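Local coordinates for erythrocyte membrane protein 1 (Plasmodium falciparum, PDB 2XU0) that probably binds host cell surface receptors through this N-terminal NTS-DBL1 adhesion domain, whose N-terminal segment has a role in heparin-mediated rosette inhibition, at residues K344-G349 with T469-G474; D156-V161 with T258-Q263; E317-E322 with V385-E390. The protein carries 10 engineered substitutions. All blocks are in the same frame, centred on the assembly; numbering follows the deposited sequence.

In the fold
From the N terminus, contact 2 comes first: it brings helix 154-175 against helix 249-268 and closes a largely helical loop of 96 residues within the Duffy binding domain. It is complete before the other two begin. Contact 3 then opens on helix 311-338, contact 1 opens on strand 345-346, contact 3 closes on helix 371-407, and contact 1 closes in the loop before strand 475-477, so these two cross along the chain. Contact 3 pairs the long helices of the C-terminal subdomain, and contact 1 joins the disulfide-rich loops. Contacts 1 and 2 lie on opposite sides of the chain's centre, their own centres about 60 Å apart.

Contact 1: K344-G349 with T469-G474; sequences KKYCSG and TCPLYG
Tyr346 and Pro471 reach toward each other from opposite directions, and the proline ring meets the far part of the phenol obliquely. Pro471 CD lies 4.1 Å from Tyr346 CE2, and Pro471 CG is 3.9 Å from Tyr346 OH, so two adjacent methylenes follow one side of the tyrosine out to its hydroxyl. With CG anti to the backbone N (chi1 -157°), the tyrosine side chain is carried across the gap.

Two residues on, Ser348 also points toward the partner, while Cys347 turns away, the alternation expected of an extended chain. Ser348 CB rests 3.6 Å from Cys470 N and 3.7 Å from Cys470 SG, a fit that suits a small side chain. Its hydroxyl, set between the backbone N and the carbonyl carbon (chi1 80°), shares a water with Cys470: the water is 2.9 Å from Ser348 OG and accepts from Cys470 N at 2.9 Å. The hydroxyl is also hydrogen-bonded to His352 N, which ties Ser348 to the loop that follows it and, through the water, to Cys470.

Pro471 begins a type I turn closed by Gly474 N to Pro471 O, 2.9 Å; Gly474 ends it with a positive phi of 84°, easy without a side chain.

Disulfides frame the site, Cys470 joining Cys354 and Cys347 joining Cys370. Tyr346 belongs to the small hairpin of strands 339-340 and 345-346 in the C-terminal DBL subdomain, and both it and Pro471 touch His485 of strand 483-485, while Cys347 packs on Cys373 of helix 371-407.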
ATOM      1  N   LYS A 344      34.552  11.330  16.361  1.00 56.76           N
ATOM      2  CA  LYS A 344      35.045  10.330  17.322  1.00 55.55           C
ATOM      3  C   LYS A 344      33.975   9.630  18.193  1.00 55.58           C
ATOM      4  O   LYS A 344      34.282   9.151  19.286  1.00 55.59           O
ATOM      5  CB  LYS A 344      36.220  10.900  18.167  1.00 58.60           C
ATOM      6  CG  LYS A 344      37.467  11.245  17.343  1.00 74.34           C
ATOM      7  CD  LYS A 344      38.601  11.829  18.187  1.00 90.24           C
ATOM      8  CE  LYS A 344      39.479  10.780  18.838  1.00105.97           C
ATOM      9  NZ  LYS A 344      40.595  11.388  19.608  1.00115.56           N
ATOM     10  N   LYS A 345      32.729   9.565  17.700  1.00 49.90           N
ATOM     11  CA  LYS A 345      31.612   8.908  18.378  1.00 47.79           C
ATOM     12  C   LYS A 345      31.450   7.485  17.846  1.00 50.47           C
ATOM     13  O   LYS A 345      31.227   7.279  16.646  1.00 50.42           O
ATOM     14  CB  LYS A 345      30.309   9.697  18.180  1.00 49.38           C
ATOM     15  CG  LYS A 345      29.088   9.086  18.871  1.00 52.25           C
ATOM     16  CD  LYS A 345      27.738   9.662  18.343  1.00 56.28           C
ATOM     17  CE  LYS A 345      27.480  11.128  18.657  1.00 51.93           C
ATOM     18  NZ  LYS A 345      27.633  11.428  20.109  1.00 59.31           N
ATOM     19  N   TYR A 346      31.543   6.518  18.758  1.00 45.91           N
ATOM     20  CA  TYR A 346      31.377   5.091  18.504  1.00 45.80           C
ATOM     21  C   TYR A 346      30.861   4.474  19.795  1.00 49.24           C
ATOM     22  O   TYR A 346      31.624   4.148  20.718  1.00 49.13           O
ATOM     23  CB  TYR A 346      32.684   4.432  18.028  1.00 46.75           C
ATOM     24  CG  TYR A 346      32.524   3.143  17.238  1.00 47.71           C
ATOM     25  CD1 TYR A 346      33.153   2.975  16.009  1.00 49.05           C
ATOM     26  CD2 TYR A 346      31.833   2.053  17.771  1.00 48.10           C
ATOM     27  CE1 TYR A 346      33.059   1.771  15.304  1.00 49.96           C
ATOM     28  CE2 TYR A 346      31.719   0.852  17.068  1.00 48.87           C
ATOM     29  CZ  TYR A 346      32.341   0.711  15.837  1.00 53.86           C
ATOM     30  OH  TYR A 346      32.231  -0.473  15.135  1.00 50.87           O
ATOM     31  N   CYS A 347      29.538   4.339  19.846  1.00 43.99           N
ATOM     32  CA  CYS A 347      28.812   3.796  20.980  1.00 43.65           C
ATOM     33  C   CYS A 347      28.336   2.369  20.671  1.00 46.73           C
ATOM     34  O   CYS A 347      28.405   1.910  19.519  1.00 43.10           O
ATOM     35  CB  CYS A 347      27.636   4.716  21.294  1.00 45.06           C
ATOM     36  SG  CYS A 347      28.094   6.463  21.497  1.00 50.20           S
ATOM     37  N   SER A 348      27.819   1.690  21.699  1.00 44.09           N
ATOM     38  CA  SER A 348      27.204   0.371  21.594  1.00 43.78           C
ATOM     39  C   SER A 348      25.730   0.515  22.027  1.00 48.93           C
ATOM     40  O   SER A 348      25.362   1.541  22.631  1.00 47.84           O
ATOM     41  CB  SER A 348      27.920  -0.619  22.504  1.00 45.67           C
ATOM     42  OG  SER A 348      27.525  -0.513  23.861  1.00 48.92           O
ATOM     43  N   GLY A 349      24.926  -0.521  21.757  1.00 45.15           N
ATOM     44  CA  GLY A 349      23.521  -0.579  22.148  1.00 44.51           C
ATOM     45  C   GLY A 349      23.327  -0.529  23.653  1.00 48.91           C
ATOM     46  O   GLY A 349      22.257  -0.118  24.115  1.00 48.62           O
ATOM     47  N   THR A 469      27.174  -4.824  20.422  1.00 44.83           N
ATOM     48  CA  THR A 469      28.064  -4.643  21.578  1.00 44.91           C
ATOM     49  C   THR A 469      29.409  -4.154  21.031  1.00 48.55           C
ATOM     50  O   THR A 469      29.749  -4.487  19.898  1.00 45.77           O
ATOM     51  CB  THR A 469      28.246  -5.962  22.364  1.00 51.67           C
ATOM     52  OG1 THR A 469      28.779  -6.973  21.504  1.00 52.69           O
ATOM     53  CG2 THR A 469      26.964  -6.449  23.016  1.00 50.04           C
ATOM     54  N   CYS A 470      30.158  -3.351  21.809  1.00 46.35           N
ATOM     55  CA  CYS A 470      31.473  -2.836  21.387  1.00 46.46           C
ATOM     56  C   CYS A 470      32.356  -3.928  20.800  1.00 50.10           C
ATOM     57  O   CYS A 470      32.453  -4.988  21.431  1.00 48.76           O
ATOM     58  CB  CYS A 470      32.198  -2.172  22.557  1.00 46.58           C
ATOM     59  SG  CYS A 470      31.579  -0.538  22.986  1.00 50.57           S
ATOM     60  N   PRO A 471      33.160  -3.639  19.737  1.00 47.37           N
ATOM     61  CA  PRO A 471      34.184  -4.618  19.316  1.00 47.26           C
ATOM     62  C   PRO A 471      35.070  -4.935  20.535  1.00 52.44           C
ATOM     63  O   PRO A 471      35.414  -4.011  21.267  1.00 52.06           O
ATOM     64  CB  PRO A 471      34.942  -3.877  18.209  1.00 48.70           C
ATOM     65  CG  PRO A 471      33.966  -2.870  17.698  1.00 53.09           C
ATOM     66  CD  PRO A 471      33.244  -2.404  18.934  1.00 48.75           C
ATOM     67  N   LEU A 472      35.288  -6.239  20.831  1.00 50.61           N
ATOM     68  CA  LEU A 472      35.989  -6.807  22.006  1.00 51.98           C
ATOM     69  C   LEU A 472      37.139  -6.046  22.661  1.00 56.27           C
ATOM     70  O   LEU A 472      37.223  -6.031  23.893  1.00 54.81           O
ATOM     71  CB  LEU A 472      36.427  -8.276  21.772  1.00 52.53           C
ATOM     72  CG  LEU A 472      35.329  -9.332  21.617  1.00 57.66           C
ATOM     73  CD1 LEU A 472      35.927 -10.645  21.177  1.00 57.39           C
ATOM     74  CD2 LEU A 472      34.552  -9.536  22.925  1.00 61.13           C
ATOM     75  N   TYR A 473      38.063  -5.499  21.850  1.00 54.66           N
ATOM     76  CA  TYR A 473      39.268  -4.798  22.335  1.00 55.25           C
ATOM     77  C   TYR A 473      39.172  -3.265  22.223  1.00 60.12           C
ATOM     78  O   TYR A 473      40.172  -2.564  22.425  1.00 60.92           O
ATOM     79  CB  TYR A 473      40.520  -5.348  21.609  1.00 56.58           C
ATOM     80  CG  TYR A 473      40.490  -6.854  21.456  1.00 57.86           C
ATOM     81  CD1 TYR A 473      40.271  -7.444  20.212  1.00 59.74           C
ATOM     82  CD2 TYR A 473      40.557  -7.689  22.570  1.00 58.25           C
ATOM     83  CE1 TYR A 473      40.183  -8.831  20.075  1.00 59.85           C
ATOM     84  CE2 TYR A 473      40.457  -9.073  22.447  1.00 58.85           C
ATOM     85  CZ  TYR A 473      40.275  -9.641  21.199  1.00 64.77           C
ATOM     86  OH  TYR A 473      40.173 -11.008  21.100  1.00 63.06           O
ATOM     87  N   GLY A 474      37.964  -2.775  21.935  1.00 55.31           N
ATOM     88  CA  GLY A 474      37.671  -1.359  21.762  1.00 54.77           C
ATOM     89  C   GLY A 474      37.963  -0.830  20.374  1.00 58.34           C
ATOM     90  O   GLY A 474      38.336  -1.589  19.470  1.00 57.05           O
TER
HETATM   91  O   HOH W   1      28.875  -2.967  24.408  1.00 44.86           O

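Contact 2: D156-V161 with T258-Q263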
ATOM      1  N   ASP A 156     -25.808   9.986  -9.904  1.00 49.11           N
ATOM      2  CA  ASP A 156     -25.754  10.543  -8.543  1.00 48.13           C
ATOM      3  C   ASP A 156     -24.610   9.927  -7.760  1.00 48.75           C
ATOM      4  O   ASP A 156     -23.925  10.634  -7.040  1.00 48.04           O
ATOM      5  CB  ASP A 156     -27.082  10.345  -7.780  1.00 50.61           C
ATOM      6  CG  ASP A 156     -28.302  11.012  -8.400  1.00 63.50           C
ATOM      7  OD1 ASP A 156     -28.143  12.075  -9.041  1.00 67.78           O
ATOM      8  OD2 ASP A 156     -29.416  10.475  -8.236  1.00 65.64           O
ATOM      9  N   LEU A 157     -24.395   8.612  -7.912  1.00 45.24           N
ATOM     10  CA  LEU A 157     -23.318   7.887  -7.235  1.00 43.77           C
ATOM     11  C   LEU A 157     -21.954   8.333  -7.765  1.00 45.13           C
ATOM     12  O   LEU A 157     -21.077   8.665  -6.968  1.00 44.53           O
ATOM     13  CB  LEU A 157     -23.498   6.378  -7.422  1.00 43.66           C
ATOM     14  CG  LEU A 157     -22.410   5.491  -6.792  1.00 47.51           C
ATOM     15  CD1 LEU A 157     -22.412   5.606  -5.281  1.00 46.88           C
ATOM     16  CD2 LEU A 157     -22.571   4.062  -7.239  1.00 46.17           C
ATOM     17  N   LEU A 158     -21.801   8.411  -9.101  1.00 42.14           N
ATOM     18  CA  LEU A 158     -20.545   8.851  -9.706  1.00 42.08           C
ATOM     19  C   LEU A 158     -20.114  10.186  -9.146  1.00 46.21           C
ATOM     20  O   LEU A 158     -18.948  10.324  -8.767  1.00 47.27           O
ATOM     21  CB  LEU A 158     -20.613   8.889 -11.250  1.00 42.50           C
ATOM     22  CG  LEU A 158     -19.294   9.314 -11.934  1.00 47.40           C
ATOM     23  CD1 LEU A 158     -18.246   8.235 -11.862  1.00 47.53           C
ATOM     24  CD2 LEU A 158     -19.520   9.753 -13.329  1.00 51.16           C
ATOM     25  N   GLY A 159     -21.068  11.125  -9.036  1.00 41.47           N
ATOM     26  CA  GLY A 159     -20.839  12.459  -8.489  1.00 40.65           C
ATOM     27  C   GLY A 159     -20.137  12.390  -7.153  1.00 43.24           C
ATOM     28  O   GLY A 159     -19.045  12.930  -7.008  1.00 43.94           O
ATOM     29  N   ASN A 160     -20.720  11.640  -6.203  1.00 39.59           N
ATOM     30  CA  ASN A 160     -20.142  11.407  -4.869  1.00 39.07           C
ATOM     31  C   ASN A 160     -18.751  10.772  -4.897  1.00 38.68           C
ATOM     32  O   ASN A 160     -17.848  11.248  -4.209  1.00 37.41           O
ATOM     33  CB  ASN A 160     -21.095  10.564  -4.013  1.00 42.01           C
ATOM     34  CG  ASN A 160     -22.356  11.312  -3.665  1.00 63.72           C
ATOM     35  OD1 ASN A 160     -23.387  11.186  -4.331  1.00 59.11           O
ATOM     36  ND2 ASN A 160     -22.282  12.143  -2.646  1.00 53.22           N
ATOM     37  N   VAL A 161     -18.573   9.723  -5.727  1.00 36.91           N
ATOM     38  CA  VAL A 161     -17.301   9.007  -5.878  1.00 36.34           C
ATOM     39  C   VAL A 161     -16.211   9.898  -6.467  1.00 39.86           C
ATOM     40  O   VAL A 161     -15.064   9.836  -6.028  1.00 39.51           O
ATOM     41  CB  VAL A 161     -17.472   7.630  -6.602  1.00 40.08           C
ATOM     42  CG1 VAL A 161     -16.116   6.918  -6.768  1.00 39.32           C
ATOM     43  CG2 VAL A 161     -18.449   6.731  -5.830  1.00 39.60           C
ATOM     44  N   THR A 258     -16.018  -0.967 -13.186  1.00 31.38           N
ATOM     45  CA  THR A 258     -15.365  -1.165 -14.469  1.00 30.96           C
ATOM     46  C   THR A 258     -15.750  -0.101 -15.480  1.00 33.49           C
ATOM     47  O   THR A 258     -14.874   0.406 -16.178  1.00 31.36           O
ATOM     48  CB  THR A 258     -15.637  -2.583 -14.953  1.00 38.83           C
ATOM     49  OG1 THR A 258     -15.106  -3.473 -13.967  1.00 40.59           O
ATOM     50  CG2 THR A 258     -14.988  -2.877 -16.304  1.00 41.03           C
ATOM     51  N   ILE A 259     -17.047   0.253 -15.524  1.00 31.36           N
ATOM     52  CA  ILE A 259     -17.577   1.232 -16.457  1.00 32.37           C
ATOM     53  C   ILE A 259     -17.136   2.655 -16.140  1.00 38.61           C
ATOM     54  O   ILE A 259     -16.788   3.402 -17.057  1.00 39.90           O
ATOM     55  CB  ILE A 259     -19.115   1.065 -16.627  1.00 35.96           C
ATOM     56  CG1 ILE A 259     -19.434  -0.192 -17.483  1.00 35.48           C
ATOM     57  CG2 ILE A 259     -19.764   2.317 -17.255  1.00 38.91           C
ATOM     58  CD1 ILE A 259     -20.793  -0.886 -17.112  1.00 40.51           C
ATOM     59  N   ASN A 260     -17.092   3.017 -14.851  1.00 34.72           N
ATOM     60  CA  ASN A 260     -16.758   4.377 -14.457  1.00 34.81           C
ATOM     61  C   ASN A 260     -15.349   4.597 -13.982  1.00 38.12           C
ATOM     62  O   ASN A 260     -15.012   5.734 -13.657  1.00 39.22           O
ATOM     63  CB  ASN A 260     -17.768   4.868 -13.409  1.00 39.44           C
ATOM     64  CG  ASN A 260     -19.173   4.947 -13.951  1.00 50.13           C
ATOM     65  OD1 ASN A 260     -19.536   5.894 -14.641  1.00 46.93           O
ATOM     66  ND2 ASN A 260     -19.949   3.908 -13.744  1.00 37.17           N
ATOM     67  N   ARG A 261     -14.519   3.541 -13.912  1.00 34.26           N
ATOM     68  CA  ARG A 261     -13.151   3.647 -13.373  1.00 33.87           C
ATOM     69  C   ARG A 261     -12.279   4.709 -14.026  1.00 35.47           C
ATOM     70  O   ARG A 261     -11.468   5.320 -13.349  1.00 34.09           O
ATOM     71  CB  ARG A 261     -12.440   2.277 -13.309  1.00 34.62           C
ATOM     72  CG  ARG A 261     -12.081   1.688 -14.677  1.00 38.77           C
ATOM     73  CD  ARG A 261     -11.555   0.268 -14.574  1.00 33.03           C
ATOM     74  NE  ARG A 261     -10.219   0.195 -13.975  1.00 25.98           N
ATOM     75  CZ  ARG A 261      -9.081   0.273 -14.650  1.00 33.92           C
ATOM     76  NH1 ARG A 261      -9.093   0.461 -15.965  1.00 32.51           N
ATOM     77  NH2 ARG A 261      -7.925   0.157 -14.021  1.00 23.98           N
ATOM     78  N   GLU A 262     -12.467   4.944 -15.336  1.00 33.53           N
ATOM     79  CA  GLU A 262     -11.691   5.919 -16.088  1.00 33.00           C
ATOM     80  C   GLU A 262     -11.896   7.344 -15.586  1.00 34.34           C
ATOM     81  O   GLU A 262     -10.906   8.017 -15.352  1.00 33.65           O
ATOM     82  CB  GLU A 262     -11.984   5.798 -17.582  1.00 34.97           C
ATOM     83  CG  GLU A 262     -11.136   6.747 -18.401  1.00 43.72           C
ATOM     84  CD  GLU A 262     -11.494   6.761 -19.871  1.00 65.28           C
ATOM     85  OE1 GLU A 262     -11.802   7.856 -20.394  1.00 74.67           O
ATOM     86  OE2 GLU A 262     -11.454   5.680 -20.501  1.00 50.84           O
ATOM     87  N   GLN A 263     -13.156   7.795 -15.421  1.00 33.42           N
ATOM     88  CA  GLN A 263     -13.514   9.132 -14.887  1.00 35.02           C
ATOM     89  C   GLN A 263     -13.066   9.242 -13.433  1.00 38.67           C
ATOM     90  O   GLN A 263     -12.520  10.278 -13.022  1.00 39.94           O
ATOM     91  CB  GLN A 263     -15.032   9.360 -14.906  1.00 37.44           C
ATOM     92  CG  GLN A 263     -15.744   9.053 -16.198  1.00 52.09           C
ATOM     93  CD  GLN A 263     -17.215   9.319 -16.051  1.00 67.26           C
ATOM     94  OE1 GLN A 263     -17.646  10.471 -15.901  1.00 61.96           O
ATOM     95  NE2 GLN A 263     -18.014   8.253 -16.071  1.00 57.37           N
TER
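The amides of Asn260 and Gln263 each turn one face partly toward Leu158, whose two methyls divide between them. Leu158 CD2 stands above the plane of the Gln263 amide, displaced past its outer end, and is 3.3 Å from Gln263 OE1 and 3.5 Å from Gln263 NE2. Leu158 CD1 sits above the Asn260 amide plane, offset to the side between CB and OD1, with Leu158 CD1 to Asn260 CB at 3.7 Å. The two amide planes are inclined by roughly 43°, making a shallow angled seat for the branched leucine.

At their edges the amides serve the backbone of another part of the chain. Asn260 OD1 accepts from Gly50 N and Gln263 NE2 donates to Gly50 O, so the N-H and C=O of Gly50, from the two peptide groups flanking its CA, are each taken by one side chain. Asn260 ND2 donates to Leu48 O and also to Trp256 O, one turn earlier in its own helix. Residues carrying both donor and acceptor suit this task, and Asn260 OD1, Asn260 ND2 and Gln263 NE2 stay satisfied beside an apolar side chain. Asn260 OD1 and Gln263 NE2, 3.2 Å apart, are badly angled for a mutual bond.

Leu158 owes its reach to CG lying anti to the backbone N (chi1 -178°), and it meets the Gln263 chain at about a right angle.

Through Leu158, helix 154-175 also packs on Trp256 and Ile264 of helix 249-268, while Leu157 faces helix 216-231. Leu48 to Gly50, from the N-terminal segment, are thereby fastened to the Duffy binding domain.

Contact 3: E317-E322 with V385-E390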
ATOM      1  N   GLU A 317       2.064  -5.776  -0.139  1.00 21.88           N
ATOM      2  CA  GLU A 317       3.089  -5.150  -0.988  1.00 22.21           C
ATOM      3  C   GLU A 317       3.365  -3.719  -0.457  1.00 26.44           C
ATOM      4  O   GLU A 317       4.516  -3.312  -0.365  1.00 25.39           O
ATOM      5  CB  GLU A 317       2.641  -5.133  -2.475  1.00 23.52           C
ATOM      6  CG  GLU A 317       3.641  -4.510  -3.432  1.00 32.29           C
ATOM      7  CD  GLU A 317       3.644  -2.993  -3.541  1.00 43.88           C
ATOM      8  OE1 GLU A 317       2.634  -2.352  -3.172  1.00 31.82           O
ATOM      9  OE2 GLU A 317       4.685  -2.444  -3.963  1.00 32.78           O
ATOM     10  N   GLU A 318       2.328  -2.984  -0.076  1.00 25.05           N
ATOM     11  CA  GLU A 318       2.528  -1.638   0.491  1.00 26.18           C
ATOM     12  C   GLU A 318       3.166  -1.734   1.881  1.00 31.57           C
ATOM     13  O   GLU A 318       3.998  -0.895   2.248  1.00 31.63           O
ATOM     14  CB  GLU A 318       1.195  -0.918   0.582  1.00 27.92           C
ATOM     15  CG  GLU A 318       1.285   0.528   1.048  1.00 27.18           C
ATOM     16  CD  GLU A 318      -0.050   1.225   1.005  1.00 34.14           C
ATOM     17  OE1 GLU A 318      -1.046   0.576   0.607  1.00 36.35           O
ATOM     18  OE2 GLU A 318      -0.097   2.440   1.307  1.00 39.23           O
ATOM     19  N   TRP A 319       2.820  -2.795   2.642  1.00 30.00           N
ATOM     20  CA  TRP A 319       3.399  -2.991   3.970  1.00 27.74           C
ATOM     21  C   TRP A 319       4.905  -3.102   3.835  1.00 30.85           C
ATOM     22  O   TRP A 319       5.642  -2.441   4.567  1.00 30.57           O
ATOM     23  CB  TRP A 319       2.813  -4.235   4.670  1.00 25.65           C
ATOM     24  CG  TRP A 319       3.434  -4.502   6.014  1.00 27.12           C
ATOM     25  CD1 TRP A 319       2.987  -4.049   7.223  1.00 29.91           C
ATOM     26  CD2 TRP A 319       4.675  -5.179   6.271  1.00 27.29           C
ATOM     27  NE1 TRP A 319       3.855  -4.426   8.220  1.00 29.71           N
ATOM     28  CE2 TRP A 319       4.901  -5.121   7.667  1.00 30.92           C
ATOM     29  CE3 TRP A 319       5.582  -5.895   5.469  1.00 28.68           C
ATOM     30  CZ2 TRP A 319       6.000  -5.736   8.273  1.00 29.49           C
ATOM     31  CZ3 TRP A 319       6.710  -6.443   6.058  1.00 30.07           C
ATOM     32  CH2 TRP A 319       6.919  -6.346   7.445  1.00 30.92           C
ATOM     33  N   SER A 320       5.357  -3.964   2.929  1.00 28.99           N
ATOM     34  CA  SER A 320       6.784  -4.230   2.722  1.00 29.64           C
ATOM     35  C   SER A 320       7.579  -3.027   2.201  1.00 31.00           C
ATOM     36  O   SER A 320       8.692  -2.784   2.675  1.00 28.33           O
ATOM     37  CB  SER A 320       6.989  -5.481   1.865  1.00 32.49           C
ATOM     38  OG  SER A 320       6.549  -5.275   0.539  1.00 46.37           O
ATOM     39  N   GLU A 321       7.001  -2.277   1.257  1.00 27.66           N
ATOM     40  CA  GLU A 321       7.620  -1.073   0.686  1.00 27.82           C
ATOM     41  C   GLU A 321       7.773   0.034   1.728  1.00 30.78           C
ATOM     42  O   GLU A 321       8.848   0.645   1.836  1.00 30.78           O
ATOM     43  CB  GLU A 321       6.826  -0.569  -0.537  1.00 28.79           C
ATOM     44  CG  GLU A 321       7.110  -1.384  -1.801  1.00 33.92           C
ATOM     45  CD  GLU A 321       8.534  -1.195  -2.286  1.00 42.73           C
ATOM     46  OE1 GLU A 321       8.837  -0.119  -2.850  1.00 36.87           O
ATOM     47  OE2 GLU A 321       9.374  -2.069  -1.986  1.00 29.11           O
ATOM     48  N   GLU A 322       6.722   0.252   2.507  1.00 25.89           N
ATOM     49  CA  GLU A 322       6.686   1.248   3.586  1.00 25.46           C
ATOM     50  C   GLU A 322       7.559   0.846   4.734  1.00 31.51           C
ATOM     51  O   GLU A 322       8.141   1.725   5.358  1.00 32.93           O
ATOM     52  CB  GLU A 322       5.244   1.522   4.053  1.00 26.09           C
ATOM     53  CG  GLU A 322       4.463   2.316   3.024  1.00 34.04           C
ATOM     54  CD  GLU A 322       4.948   3.746   2.860  1.00 56.24           C
ATOM     55  OE1 GLU A 322       4.577   4.590   3.709  1.00 44.66           O
ATOM     56  OE2 GLU A 322       5.756   4.007   1.935  1.00 44.19           O
ATOM     57  N   VAL A 385      10.440  -5.123  16.280  1.00 33.11           N
ATOM     58  CA  VAL A 385       9.743  -6.246  16.902  1.00 32.87           C
ATOM     59  C   VAL A 385       8.280  -6.254  16.508  1.00 32.62           C
ATOM     60  O   VAL A 385       7.738  -7.321  16.214  1.00 31.35           O
ATOM     61  CB  VAL A 385       9.998  -6.297  18.427  1.00 37.00           C
ATOM     62  CG1 VAL A 385       8.903  -7.053  19.173  1.00 36.25           C
ATOM     63  CG2 VAL A 385      11.387  -6.892  18.708  1.00 36.69           C
ATOM     64  N   LYS A 386       7.669  -5.070  16.442  1.00 27.31           N
ATOM     65  CA  LYS A 386       6.284  -4.903  16.026  1.00 28.96           C
ATOM     66  C   LYS A 386       6.131  -5.246  14.505  1.00 32.39           C
ATOM     67  O   LYS A 386       5.108  -5.816  14.111  1.00 29.27           O
ATOM     68  CB  LYS A 386       5.857  -3.462  16.270  1.00 32.48           C
ATOM     69  CG  LYS A 386       4.408  -3.143  15.955  1.00 50.95           C
ATOM     70  CD  LYS A 386       4.091  -1.658  16.202  1.00 59.44           C
ATOM     71  CE  LYS A 386       2.838  -1.201  15.482  1.00 78.43           C
ATOM     72  NZ  LYS A 386       1.587  -1.771  16.069  1.00 89.20           N
ATOM     73  N   LYS A 387       7.131  -4.851  13.668  1.00 28.10           N
ATOM     74  CA  LYS A 387       7.103  -5.064  12.208  1.00 26.52           C
ATOM     75  C   LYS A 387       7.283  -6.551  11.918  1.00 32.43           C
ATOM     76  O   LYS A 387       6.555  -7.109  11.103  1.00 32.65           O
ATOM     77  CB  LYS A 387       8.173  -4.207  11.521  1.00 27.70           C
ATOM     78  CG  LYS A 387       7.809  -2.719  11.477  1.00 31.21           C
ATOM     79  CD  LYS A 387       6.715  -2.483  10.444  1.00 39.50           C
ATOM     80  CE  LYS A 387       5.843  -1.311  10.744  1.00 51.92           C
ATOM     81  NZ  LYS A 387       4.696  -1.291   9.802  1.00 62.14           N
ATOM     82  N   LEU A 388       8.147  -7.220  12.695  1.00 29.38           N
ATOM     83  CA  LEU A 388       8.334  -8.658  12.571  1.00 28.53           C
ATOM     84  C   LEU A 388       7.009  -9.372  12.791  1.00 32.06           C
ATOM     85  O   LEU A 388       6.729 -10.316  12.056  1.00 33.01           O
ATOM     86  CB  LEU A 388       9.400  -9.191  13.556  1.00 27.94           C
ATOM     87  CG  LEU A 388       9.664 -10.736  13.557  1.00 31.35           C
ATOM     88  CD1 LEU A 388      10.079 -11.261  12.158  1.00 30.22           C
ATOM     89  CD2 LEU A 388      10.692 -11.136  14.607  1.00 31.96           C
ATOM     90  N   GLU A 389       6.223  -8.971  13.824  1.00 27.53           N
ATOM     91  CA  GLU A 389       4.956  -9.630  14.121  1.00 27.55           C
ATOM     92  C   GLU A 389       3.966  -9.430  12.977  1.00 30.28           C
ATOM     93  O   GLU A 389       3.368 -10.397  12.517  1.00 28.84           O
ATOM     94  CB  GLU A 389       4.380  -9.207  15.485  1.00 28.54           C
ATOM     95  CG  GLU A 389       2.994  -9.762  15.760  1.00 37.12           C
ATOM     96  CD  GLU A 389       2.561  -9.546  17.199  1.00 68.78           C
ATOM     97  OE1 GLU A 389       1.671  -8.698  17.425  1.00 61.31           O
ATOM     98  OE2 GLU A 389       3.151 -10.182  18.104  1.00 72.17           O
ATOM     99  N   GLU A 390       3.830  -8.187  12.505  1.00 26.75           N
ATOM    100  CA  GLU A 390       3.007  -7.827  11.353  1.00 26.44           C
ATOM    101  C   GLU A 390       3.374  -8.676  10.152  1.00 27.43           C
ATOM    102  O   GLU A 390       2.486  -9.086   9.407  1.00 25.35           O
ATOM    103  CB  GLU A 390       3.201  -6.342  11.027  1.00 27.73           C
ATOM    104  CG  GLU A 390       2.547  -5.422  12.049  1.00 31.04           C
ATOM    105  CD  GLU A 390       2.741  -3.940  11.792  0.80 31.42           C
ATOM    106  OE1 GLU A 390       3.374  -3.591  10.774  0.60 18.26           O
ATOM    107  OE2 GLU A 390       2.370  -3.136  12.672  0.60 23.96           O
TER
HETATM  108  O   HOH W   2       4.949  -1.067   7.003  1.00 28.38           O
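Trp319 gives its indole N-H to Glu390: NE1 of Trp319 lies 2.7 Å from OE1 of Glu390, and the bond is nearly straight at 168°. The oxygen sits almost in the indole plane and is approached on its anti side, with ring and carboxylate planes 70° apart. Farther along the same ring edge, Trp319 CZ2 is 3.2 Å from Lys387 O, so the six-membered part of the indole abuts helix backbone. Tryptophan suits the place because one flat side chain spans the gap, fills it with carbon and still supplies a donor.

Lys387 comes next. Its chain bends at chi2 (-74°) and runs back past the indole in the opposite direction, bringing Lys387 NZ within 2.8 Å of Glu390 OE1 on the syn lone pair. That oxygen therefore accepts two bonds from different sides, one from the indole and one, a salt bridge, from the ammonium group, which probably stabilises the carboxylate as an anion. Lys386 adds a long ion pair, its NZ 3.7 Å from Glu390 OE2. Lys387 and Lys386 stand three and four residues before Glu390 in the helix, spacings that put both lysines within reach of its carboxylate.

A water completes the link: it donates to Trp319 O at 2.9 Å and accepts from Lys387 NZ at 2.8 Å, lying above one indole face near its rim.

Farther out, Phe323, one turn on, meets Trp319 with its ring nearly parallel, and Phe461 touches both Trp319 and Leu388. Glu390 also touches Cys113, and its side chain lies about 10 Å from those of Asn121 and Ile118 of the magnesium site. The contact joins helix 311-338 to helix 371-407 in the C-terminal DBL subdomain, where Phe391 and Gln394 extend the indole's packing.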